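Local structure of putative NADPH-dependent oxidoreductase (Desulfitobacterium hafniense DCB-2, 3DB2) at residues 92-96 / 306-310; 250-256 / 270-276; 264-269 / 297-303. The protein is a putative NADPH-dependent oxidoreductase that probably transfers hydride between a nicotinamide cofactor held by its Rossmann fold and a substrate not yet identified. Residues are numbered along the deposited sequence.

Following the chain from the N terminus, strand 92-96 of the parallel Rossmann sheet comes first and waits for a partner about 210 residues later. The chain then builds the large mixed sheet of the second domain, where segment 250-256 meets 270-276 after 13 intervening residues, closing interaction 2. That connection contains 264-269, which meets 297-303 only after strand 271-278 has passed, so interactions 2 and 3 cross; they touch where F297 packs on S271 and L273. Helix 302-316 starts in interaction 3 and continues into 306-310, which returns to strand 92-96. Interaction 1 thus encloses both others and ties the second domain's chain back to the Rossmann domain.

Interaction 1. Residues 92-96 / 306-310; sequences HIYVE and EVEEV
Y94 lays one face of its ring against V307, CE2 to CG2 4.4 Å, while V310 CG2 sits at the ring edge, 4.4 Å from CD2. The tyrosine belongs to an extended strand, 92-96, in the parallel sheet of the Rossmann fold; helix 306-310, part of 302-316, packs on that sheet after passage through the second domain. Short axes approach to 9.3 Å and run nearly antiparallel (163°), with Y94 and V307 nearest, CA to CA 7.1 Å. The CA-to-CB bond of Y94 points toward the helix, and its t rotamer sets the ring beside V307 and V310, both t; M20 of helix 15-24 packs beside Y94, E96, E306 and V307. E306, p at chi1 and t at chi2, brings its carboxylate to the tyrosine hydroxyl. E96 OE2, which accepts from W16 NE1, lies 4.2 Å from E306 OE2; water 1 hydrogen-bonds with them at 2.5 Å and 2.6 Å, its acceptors in reach outnumbering its protons. The one direct hydrogen bond runs from Y94 OH to E306 OE2, 2.6 Å.

Interaction 2. Residues 250-256 / 270-276; sequences ANLFYQL and HSTLIKR
Strands 250-256 and 271-276 lie antiparallel, axes 4.6 Å apart at 160°, in register N251-R276 through L256-S271. N251-R276, F253-I274 and Q255-T272 are hydrogen-bonded pairs: N251 N to R276 O and R276 N to N251 O are 2.8 Å, F253 N to I274 O and I274 N to F253 O 2.9 Å, Q255 N to T272 O 3.1 Å and T272 N to Q255 O 3.0 Å. On the face of L252, Y254 and L256, L273 (t, p) pushes CD1 into the hollow between its neighbours, 4.0 Å from both L252 CB and Y254 CB; M135 of helix 130-140 packs on Y254 and L273. Y254 (t) leans along the strand so that CE1 lies 3.6 Å from S271 CB, and L256 CD1 reaches the same CB at 3.6 Å. Water 3 joins Y254 OH (2.6 Å) to S271 OG (2.8 Å), whose other partner is D268 O. On the opposite face the F253 ring (m) fills the space beside I274, CD2 to CG2 4.2 Å, and its edge meets the face of the R276 guanidinium, CE2 to NE 3.8 Å. R276 also pairs with D292 and bonds G239 of the second subunit, so this face lies at the dimer contact. The pair is an antiparallel ladder of the large mixed sheet in a GFO/IDH/MocA-type C-terminal domain.

Interaction 3. Residues 264-269 / 297-303; sequences SDVTDE and FESVDHL
F297 leaves its backbone sideways, and chi1 p brings the ring close to D268, CE1 to OD1 3.5 Å; S271 and L273 pack against it. S299, extended like its neighbours, sets OG 3.6 Å from D268 CB and 3.7 Å from E269 CG. V300 N donates to D268 OD2 (3.0 Å), also bonded by G130 N; water 4 accepts from D268 N (2.8 Å) and hydrogen-bonds with S264 O (3.0 Å) and V300 O (2.9 Å), its acceptors in reach outnumbering its protons. The loop between strands 250-256 and 271-278 packs here on the lead-in to helix 302-316, whose N-cap is D301, centre of an inverse gamma turn: OD1 receives R304 N and S264 OG (2.6 Å; S264 p, D301 t). D265 CA lies 4.1 Å from D301 CA, which makes a CA-H...O contact with S264 O (3.4 Å). H302 (p) NE2 donates to T267 OG1 (3.3 Å) and also bonds W261 O; ND1 bonds S125, and T267 OG1 bonds W260 O. L303 puts CG 3.6 Å from S264 CB.

Interaction 1. Residues 92-96 / 306-310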
loop_
_atom_site.group_PDB
_atom_site.type_symbol
_atom_site.label_atom_id
_atom_site.label_comp_id
_atom_site.label_asym_id
_atom_site.label_seq_id
_atom_site.Cartn_x
_atom_site.Cartn_y
_atom_site.Cartn_z
ATOM N N HIS C 92 33.963 -14.637 -15.243
ATOM C CA HIS C 92 32.863 -14.604 -14.274
ATOM C C HIS C 92 32.162 -13.258 -14.370
ATOM O O HIS C 92 32.738 -12.227 -14.732
ATOM C CB HIS C 92 33.412 -14.927 -12.893
ATOM C CG HIS C 92 34.163 -16.232 -12.888
ATOM N ND1 HIS C 92 35.467 -16.377 -12.463
ATOM C CD2 HIS C 92 33.841 -17.463 -13.308
ATOM C CE1 HIS C 92 35.863 -17.634 -12.590
ATOM N NE2 HIS C 92 34.869 -18.351 -13.107
ATOM N N ILE C 93 30.849 -13.214 -14.058
ATOM C CA ILE C 93 30.017 -12.102 -14.430
ATOM C C ILE C 93 29.368 -11.442 -13.217
ATOM O O ILE C 93 28.667 -12.111 -12.459
ATOM C CB ILE C 93 28.881 -12.550 -15.369
ATOM C CG1 ILE C 93 29.302 -13.256 -16.666
ATOM C CG2 ILE C 93 27.978 -11.366 -15.666
ATOM C CD1 ILE C 93 30.049 -12.358 -17.635
ATOM N N TYR C 94 29.590 -10.151 -13.067
ATOM C CA TYR C 94 28.734 -9.257 -12.287
ATOM C C TYR C 94 28.015 -8.384 -13.333
ATOM O O TYR C 94 28.626 -7.734 -14.182
ATOM C CB TYR C 94 29.492 -8.498 -11.188
ATOM C CG TYR C 94 28.560 -7.544 -10.463
ATOM C CD1 TYR C 94 28.344 -6.243 -10.910
ATOM C CD2 TYR C 94 27.882 -7.952 -9.328
ATOM C CE1 TYR C 94 27.506 -5.360 -10.292
ATOM C CE2 TYR C 94 27.023 -7.075 -8.675
ATOM C CZ TYR C 94 26.854 -5.799 -9.157
ATOM O OH TYR C 94 26.012 -4.899 -8.547
ATOM N N VAL C 95 26.688 -8.334 -13.237
ATOM C CA VAL C 95 25.897 -7.415 -14.033
ATOM C C VAL C 95 24.917 -6.664 -13.110
ATOM O O VAL C 95 24.369 -7.191 -12.139
ATOM C CB VAL C 95 25.190 -8.073 -15.221
ATOM C CG1 VAL C 95 24.090 -9.024 -14.821
ATOM C CG2 VAL C 95 24.614 -7.016 -16.171
ATOM N N GLU C 96 24.737 -5.375 -13.406
ATOM C CA GLU C 96 23.830 -4.563 -12.620
ATOM C C GLU C 96 22.403 -5.026 -12.904
ATOM O O GLU C 96 22.075 -5.634 -13.919
ATOM C CB GLU C 96 23.850 -3.082 -12.959
ATOM C CG GLU C 96 24.561 -2.260 -11.903
ATOM C CD GLU C 96 23.938 -2.448 -10.532
ATOM O OE1 GLU C 96 22.778 -2.887 -10.378
ATOM O OE2 GLU C 96 24.679 -2.143 -9.574
ATOM N N GLU C 306 28.252 -7.109 -2.410
ATOM C CA GLU C 306 27.705 -7.906 -3.519
ATOM C C GLU C 306 28.770 -8.289 -4.545
ATOM O O GLU C 306 28.745 -9.409 -5.060
ATOM C CB GLU C 306 26.524 -7.197 -4.151
ATOM C CG GLU C 306 26.735 -6.137 -5.198
ATOM C CD GLU C 306 25.443 -5.556 -5.770
ATOM O OE1 GLU C 306 24.433 -6.272 -5.920
ATOM O OE2 GLU C 306 25.426 -4.353 -6.091
ATOM N N VAL C 307 29.713 -7.385 -4.814
ATOM C CA VAL C 307 30.853 -7.707 -5.685
ATOM C C VAL C 307 31.791 -8.705 -5.019
ATOM O O VAL C 307 32.273 -9.673 -5.628
ATOM C CB VAL C 307 31.580 -6.412 -6.110
ATOM C CG1 VAL C 307 32.700 -6.711 -7.104
ATOM C CG2 VAL C 307 30.574 -5.412 -6.701
ATOM N N GLU C 308 32.058 -8.529 -3.725
ATOM C CA GLU C 308 32.885 -9.421 -2.940
ATOM C C GLU C 308 32.372 -10.867 -2.894
ATOM O O GLU C 308 33.160 -11.815 -2.804
ATOM C CB GLU C 308 33.038 -8.946 -1.484
ATOM C CG GLU C 308 34.040 -7.791 -1.362
ATOM C CD GLU C 308 34.120 -7.275 0.059
ATOM O OE1 GLU C 308 33.208 -7.541 0.884
ATOM O OE2 GLU C 308 35.106 -6.586 0.380
ATOM N N GLU C 309 31.051 -11.027 -2.953
ATOM C CA GLU C 309 30.446 -12.347 -2.935
ATOM C C GLU C 309 30.860 -13.105 -4.194
ATOM O O GLU C 309 31.068 -14.321 -4.233
ATOM C CB GLU C 309 28.925 -12.230 -2.902
ATOM C CG GLU C 309 28.152 -13.460 -3.348
ATOM C CD GLU C 309 26.713 -13.455 -2.868
ATOM O OE1 GLU C 309 26.475 -13.475 -1.636
ATOM O OE2 GLU C 309 25.821 -13.409 -3.728
ATOM N N VAL C 310 30.956 -12.379 -5.313
ATOM C CA VAL C 310 31.324 -13.100 -6.548
ATOM C C VAL C 310 32.765 -13.617 -6.409
ATOM O O VAL C 310 33.060 -14.756 -6.755
ATOM C CB VAL C 310 31.156 -12.260 -7.810
ATOM C CG1 VAL C 310 31.451 -13.088 -9.065
ATOM C CG2 VAL C 310 29.740 -11.706 -7.910
HETATM O O HOH W 1 23.640 -3.139 -7.586
#

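Interaction 2. Residues 250-256 / 270-276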
loop_
_atom_site.group_PDB
_atom_site.type_symbol
_atom_site.label_atom_id
_atom_site.label_comp_id
_atom_site.label_asym_id
_atom_site.label_seq_id
_atom_site.Cartn_x
_atom_site.Cartn_y
_atom_site.Cartn_z
ATOM N N ALA C 250 3.275 -9.170 15.194
ATOM C CA ALA C 250 3.928 -7.861 15.134
ATOM C C ALA C 250 3.983 -7.336 13.694
ATOM O O ALA C 250 4.065 -8.173 12.794
ATOM C CB ALA C 250 5.347 -7.984 15.694
ATOM N N ASN C 251 3.978 -6.018 13.547
ATOM C CA ASN C 251 4.197 -5.428 12.215
ATOM C C ASN C 251 5.554 -4.731 12.155
ATOM O O ASN C 251 6.008 -4.198 13.155
ATOM C CB ASN C 251 3.109 -4.423 11.929
ATOM C CG ASN C 251 1.724 -5.011 11.910
ATOM O OD1 ASN C 251 1.495 -6.139 11.537
ATOM N ND2 ASN C 251 0.752 -4.201 12.342
ATOM N N LEU C 252 6.169 -4.708 10.981
ATOM C CA LEU C 252 7.390 -3.947 10.771
ATOM C C LEU C 252 7.140 -2.806 9.776
ATOM O O LEU C 252 6.479 -3.050 8.750
ATOM C CB LEU C 252 8.467 -4.845 10.205
ATOM C CG LEU C 252 8.787 -6.132 10.928
ATOM C CD1 LEU C 252 9.730 -6.986 10.103
ATOM C CD2 LEU C 252 9.367 -5.806 12.301
ATOM N N PHE C 253 7.699 -1.668 10.090
ATOM C CA PHE C 253 7.639 -0.484 9.219
ATOM C C PHE C 253 9.054 0.022 8.970
ATOM O O PHE C 253 9.726 0.497 9.870
ATOM C CB PHE C 253 6.822 0.647 9.838
ATOM C CG PHE C 253 5.444 0.235 10.312
ATOM C CD1 PHE C 253 4.484 -0.139 9.391
ATOM C CD2 PHE C 253 5.146 0.240 11.672
ATOM C CE1 PHE C 253 3.217 -0.502 9.832
ATOM C CE2 PHE C 253 3.879 -0.144 12.113
ATOM C CZ PHE C 253 2.942 -0.548 11.190
ATOM N N TYR C 254 9.495 -0.077 7.733
ATOM C CA TYR C 254 10.816 0.334 7.280
ATOM C C TYR C 254 10.685 1.510 6.301
ATOM O O TYR C 254 9.808 1.475 5.428
ATOM C CB TYR C 254 11.527 -0.810 6.591
ATOM C CG TYR C 254 12.830 -0.552 5.889
ATOM C CD1 TYR C 254 13.995 -0.316 6.609
ATOM C CD2 TYR C 254 12.927 -0.556 4.495
ATOM C CE1 TYR C 254 15.189 -0.078 5.962
ATOM C CE2 TYR C 254 14.145 -0.326 3.858
ATOM C CZ TYR C 254 15.275 -0.086 4.595
ATOM O OH TYR C 254 16.508 0.142 4.013
ATOM N N GLN C 255 11.543 2.488 6.485
ATOM C CA GLN C 255 11.721 3.654 5.652
ATOM C C GLN C 255 13.197 3.857 5.323
ATOM O O GLN C 255 14.014 3.780 6.234
ATOM C CB GLN C 255 11.222 4.939 6.343
ATOM C CG GLN C 255 9.732 5.161 6.339
ATOM C CD GLN C 255 9.174 5.747 5.060
ATOM O OE1 GLN C 255 9.906 6.202 4.180
ATOM N NE2 GLN C 255 7.847 5.753 4.906
ATOM N N LEU C 256 13.526 4.110 4.072
ATOM C CA LEU C 256 14.909 4.454 3.716
ATOM C C LEU C 256 14.992 5.781 2.987
ATOM O O LEU C 256 14.115 6.049 2.164
ATOM C CB LEU C 256 15.481 3.334 2.863
ATOM C CG LEU C 256 16.838 3.581 2.193
ATOM C CD1 LEU C 256 17.920 3.500 3.271
ATOM C CD2 LEU C 256 16.992 2.591 1.061
ATOM N N HIS C 270 20.777 5.739 7.339
ATOM C CA HIS C 270 19.731 6.652 6.892
ATOM C C HIS C 270 18.429 5.900 6.609
ATOM O O HIS C 270 17.711 6.135 5.637
ATOM C CB HIS C 270 20.252 7.445 5.695
ATOM C CG HIS C 270 21.487 8.179 6.171
ATOM N ND1 HIS C 270 21.448 9.506 6.521
ATOM C CD2 HIS C 270 22.759 7.777 6.381
ATOM C CE1 HIS C 270 22.651 9.903 6.916
ATOM N NE2 HIS C 270 23.474 8.875 6.830
ATOM N N SER C 271 18.140 4.976 7.531
ATOM C CA SER C 271 16.894 4.195 7.474
ATOM C C SER C 271 16.386 4.001 8.897
ATOM O O SER C 271 17.130 4.195 9.855
ATOM C CB SER C 271 17.130 2.874 6.754
ATOM O OG SER C 271 17.873 1.939 7.514
ATOM N N THR C 272 15.129 3.611 9.047
ATOM C CA THR C 272 14.531 3.368 10.339
ATOM C C THR C 272 13.693 2.072 10.175
ATOM O O THR C 272 13.040 1.959 9.130
ATOM C CB THR C 272 13.516 4.372 10.882
ATOM O OG1 THR C 272 12.760 4.893 9.771
ATOM C CG2 THR C 272 14.172 5.528 11.611
ATOM N N LEU C 273 13.770 1.241 11.183
ATOM C CA LEU C 273 12.906 0.053 11.213
ATOM C C LEU C 273 12.146 0.093 12.543
ATOM O O LEU C 273 12.806 0.224 13.566
ATOM C CB LEU C 273 13.691 -1.227 11.048
ATOM C CG LEU C 273 12.939 -2.563 11.165
ATOM C CD1 LEU C 273 11.859 -2.714 10.114
ATOM C CD2 LEU C 273 13.899 -3.740 11.123
ATOM N N ILE C 274 10.827 -0.015 12.464
ATOM C CA ILE C 274 10.043 0.071 13.717
ATOM C C ILE C 274 9.208 -1.183 13.781
ATOM O O ILE C 274 8.693 -1.626 12.766
ATOM C CB ILE C 274 9.251 1.376 13.732
ATOM C CG1 ILE C 274 10.121 2.607 14.094
ATOM C CG2 ILE C 274 8.026 1.236 14.621
ATOM C CD1 ILE C 274 10.132 2.861 15.595
ATOM N N LYS C 275 9.114 -1.791 14.955
ATOM C CA LYS C 275 8.292 -2.931 15.263
ATOM C C LYS C 275 7.065 -2.482 16.078
ATOM O O LYS C 275 7.211 -1.827 17.111
ATOM C CB LYS C 275 9.041 -3.968 16.093
ATOM C CG LYS C 275 8.409 -5.323 16.277
ATOM C CD LYS C 275 9.115 -6.098 17.405
ATOM C CE LYS C 275 9.023 -7.603 17.199
ATOM N NZ LYS C 275 9.519 -8.341 18.395
ATOM N N ARG C 276 5.897 -2.849 15.596
ATOM C CA ARG C 276 4.650 -2.575 16.306
ATOM C C ARG C 276 4.155 -3.889 16.902
ATOM O O ARG C 276 3.878 -4.815 16.128
ATOM C CB ARG C 276 3.600 -1.951 15.395
ATOM C CG ARG C 276 2.248 -1.810 16.130
ATOM C CD ARG C 276 1.255 -1.043 15.243
ATOM N NE ARG C 276 1.751 0.336 15.171
ATOM C CZ ARG C 276 1.096 1.293 14.516
ATOM N NH1 ARG C 276 -0.044 0.977 13.911
ATOM N NH2 ARG C 276 1.602 2.519 14.495
HETATM O O HOH W 2 10.199 3.224 10.008
HETATM O O HOH W 3 18.709 0.292 5.361
#

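Interaction 3. Residues 264-269 / 297-303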
loop_
_atom_site.group_PDB
_atom_site.type_symbol
_atom_site.label_atom_id
_atom_site.label_comp_id
_atom_site.label_asym_id
_atom_site.label_seq_id
_atom_site.Cartn_x
_atom_site.Cartn_y
_atom_site.Cartn_z
ATOM N N SER C 264 27.333 3.770 0.197
ATOM C CA SER C 264 26.909 2.389 0.473
ATOM C C SER C 264 27.341 1.917 1.857
ATOM O O SER C 264 26.609 1.126 2.476
ATOM C CB SER C 264 27.248 1.467 -0.674
ATOM O OG SER C 264 28.641 1.381 -0.799
ATOM N N ASP C 265 28.455 2.378 2.441
ATOM C CA ASP C 265 28.781 1.904 3.766
ATOM C C ASP C 265 27.953 2.542 4.888
ATOM O O ASP C 265 28.026 2.047 6.024
ATOM C CB ASP C 265 30.249 2.135 4.121
ATOM C CG ASP C 265 30.718 3.567 4.013
ATOM O OD1 ASP C 265 29.978 4.437 3.507
ATOM O OD2 ASP C 265 31.882 3.793 4.432
ATOM N N VAL C 266 27.195 3.573 4.598
ATOM C CA VAL C 266 26.358 4.218 5.601
ATOM C C VAL C 266 24.877 4.305 5.243
ATOM O O VAL C 266 24.052 4.940 5.908
ATOM C CB VAL C 266 26.878 5.653 5.897
ATOM C CG1 VAL C 266 28.194 5.611 6.650
ATOM C CG2 VAL C 266 27.041 6.464 4.620
ATOM N N THR C 267 24.469 3.669 4.156
ATOM C CA THR C 267 23.086 3.690 3.701
ATOM C C THR C 267 22.120 3.248 4.811
ATOM O O THR C 267 21.097 3.894 5.021
ATOM C CB THR C 267 22.875 2.747 2.517
ATOM O OG1 THR C 267 23.680 3.253 1.443
ATOM C CG2 THR C 267 21.441 2.761 1.988
ATOM N N ASP C 268 22.486 2.163 5.497
ATOM C CA ASP C 268 21.610 1.693 6.576
ATOM C C ASP C 268 21.386 2.708 7.687
ATOM O O ASP C 268 20.382 2.651 8.407
ATOM C CB ASP C 268 22.200 0.438 7.184
ATOM C CG ASP C 268 21.884 -0.852 6.461
ATOM O OD1 ASP C 268 20.686 -1.126 6.230
ATOM O OD2 ASP C 268 22.815 -1.620 6.106
ATOM N N GLU C 269 22.318 3.637 7.886
ATOM C CA GLU C 269 22.183 4.611 8.960
ATOM C C GLU C 269 21.121 5.649 8.615
ATOM O O GLU C 269 20.638 6.326 9.522
ATOM C CB GLU C 269 23.500 5.353 9.237
ATOM C CG GLU C 269 24.600 4.434 9.730
ATOM C CD GLU C 269 25.879 5.170 10.102
ATOM O OE1 GLU C 269 25.807 6.332 10.566
ATOM O OE2 GLU C 269 26.969 4.586 9.937
ATOM N N PHE C 297 20.256 -2.409 14.037
ATOM C CA PHE C 297 20.900 -3.436 13.254
ATOM C C PHE C 297 22.241 -2.920 12.713
ATOM O O PHE C 297 22.437 -1.706 12.540
ATOM C CB PHE C 297 20.016 -3.915 12.078
ATOM C CG PHE C 297 19.444 -2.755 11.276
ATOM C CD1 PHE C 297 20.180 -2.133 10.278
ATOM C CD2 PHE C 297 18.169 -2.284 11.535
ATOM C CE1 PHE C 297 19.657 -1.068 9.590
ATOM C CE2 PHE C 297 17.650 -1.212 10.851
ATOM C CZ PHE C 297 18.400 -0.584 9.873
ATOM N N GLU C 298 23.187 -3.813 12.422
ATOM C CA GLU C 298 24.461 -3.353 11.912
ATOM C C GLU C 298 24.297 -2.946 10.444
ATOM O O GLU C 298 23.470 -3.497 9.715
ATOM C CB GLU C 298 25.555 -4.417 11.967
ATOM C CG GLU C 298 25.976 -4.860 13.358
ATOM C CD GLU C 298 26.437 -3.714 14.238
ATOM O OE1 GLU C 298 27.504 -3.125 13.966
ATOM O OE2 GLU C 298 25.718 -3.428 15.226
ATOM N N SER C 299 25.120 -2.002 10.038
ATOM C CA SER C 299 25.185 -1.548 8.653
ATOM C C SER C 299 25.945 -2.583 7.833
ATOM O O SER C 299 26.824 -3.233 8.379
ATOM C CB SER C 299 25.891 -0.198 8.552
ATOM O OG SER C 299 25.151 0.812 9.211
ATOM N N VAL C 300 25.609 -2.669 6.551
ATOM C CA VAL C 300 26.254 -3.498 5.558
ATOM C C VAL C 300 26.470 -2.634 4.321
ATOM O O VAL C 300 25.491 -1.996 3.882
ATOM C CB VAL C 300 25.382 -4.711 5.161
ATOM C CG1 VAL C 300 26.046 -5.576 4.108
ATOM C CG2 VAL C 300 25.043 -5.518 6.395
ATOM N N ASP C 301 27.694 -2.645 3.831
ATOM C CA ASP C 301 28.111 -1.964 2.606
ATOM C C ASP C 301 27.555 -2.760 1.414
ATOM O O ASP C 301 28.234 -3.617 0.850
ATOM C CB ASP C 301 29.626 -1.820 2.497
ATOM C CG ASP C 301 30.028 -0.871 1.378
ATOM O OD1 ASP C 301 29.263 -0.791 0.398
ATOM O OD2 ASP C 301 31.075 -0.185 1.462
ATOM N N HIS C 302 26.307 -2.461 1.080
ATOM C CA HIS C 302 25.519 -3.273 0.136
ATOM C C HIS C 302 26.195 -3.407 -1.214
ATOM O O HIS C 302 26.153 -4.467 -1.847
ATOM C CB HIS C 302 24.125 -2.687 0.052
ATOM C CG HIS C 302 23.907 -1.308 -0.462
ATOM N ND1 HIS C 302 23.493 -1.031 -1.754
ATOM C CD2 HIS C 302 24.049 -0.103 0.136
ATOM C CE1 HIS C 302 23.384 0.272 -1.912
ATOM N NE2 HIS C 302 23.721 0.868 -0.774
ATOM N N LEU C 303 26.859 -2.340 -1.681
ATOM C CA LEU C 303 27.437 -2.421 -3.036
ATOM C C LEU C 303 28.754 -3.177 -2.981
ATOM O O LEU C 303 29.107 -3.994 -3.828
ATOM C CB LEU C 303 27.622 -1.010 -3.611
ATOM C CG LEU C 303 26.374 -0.147 -3.725
ATOM C CD1 LEU C 303 26.730 1.196 -4.350
ATOM C CD2 LEU C 303 25.315 -0.868 -4.542
HETATM O O HOH W 4 24.731 0.640 4.769
#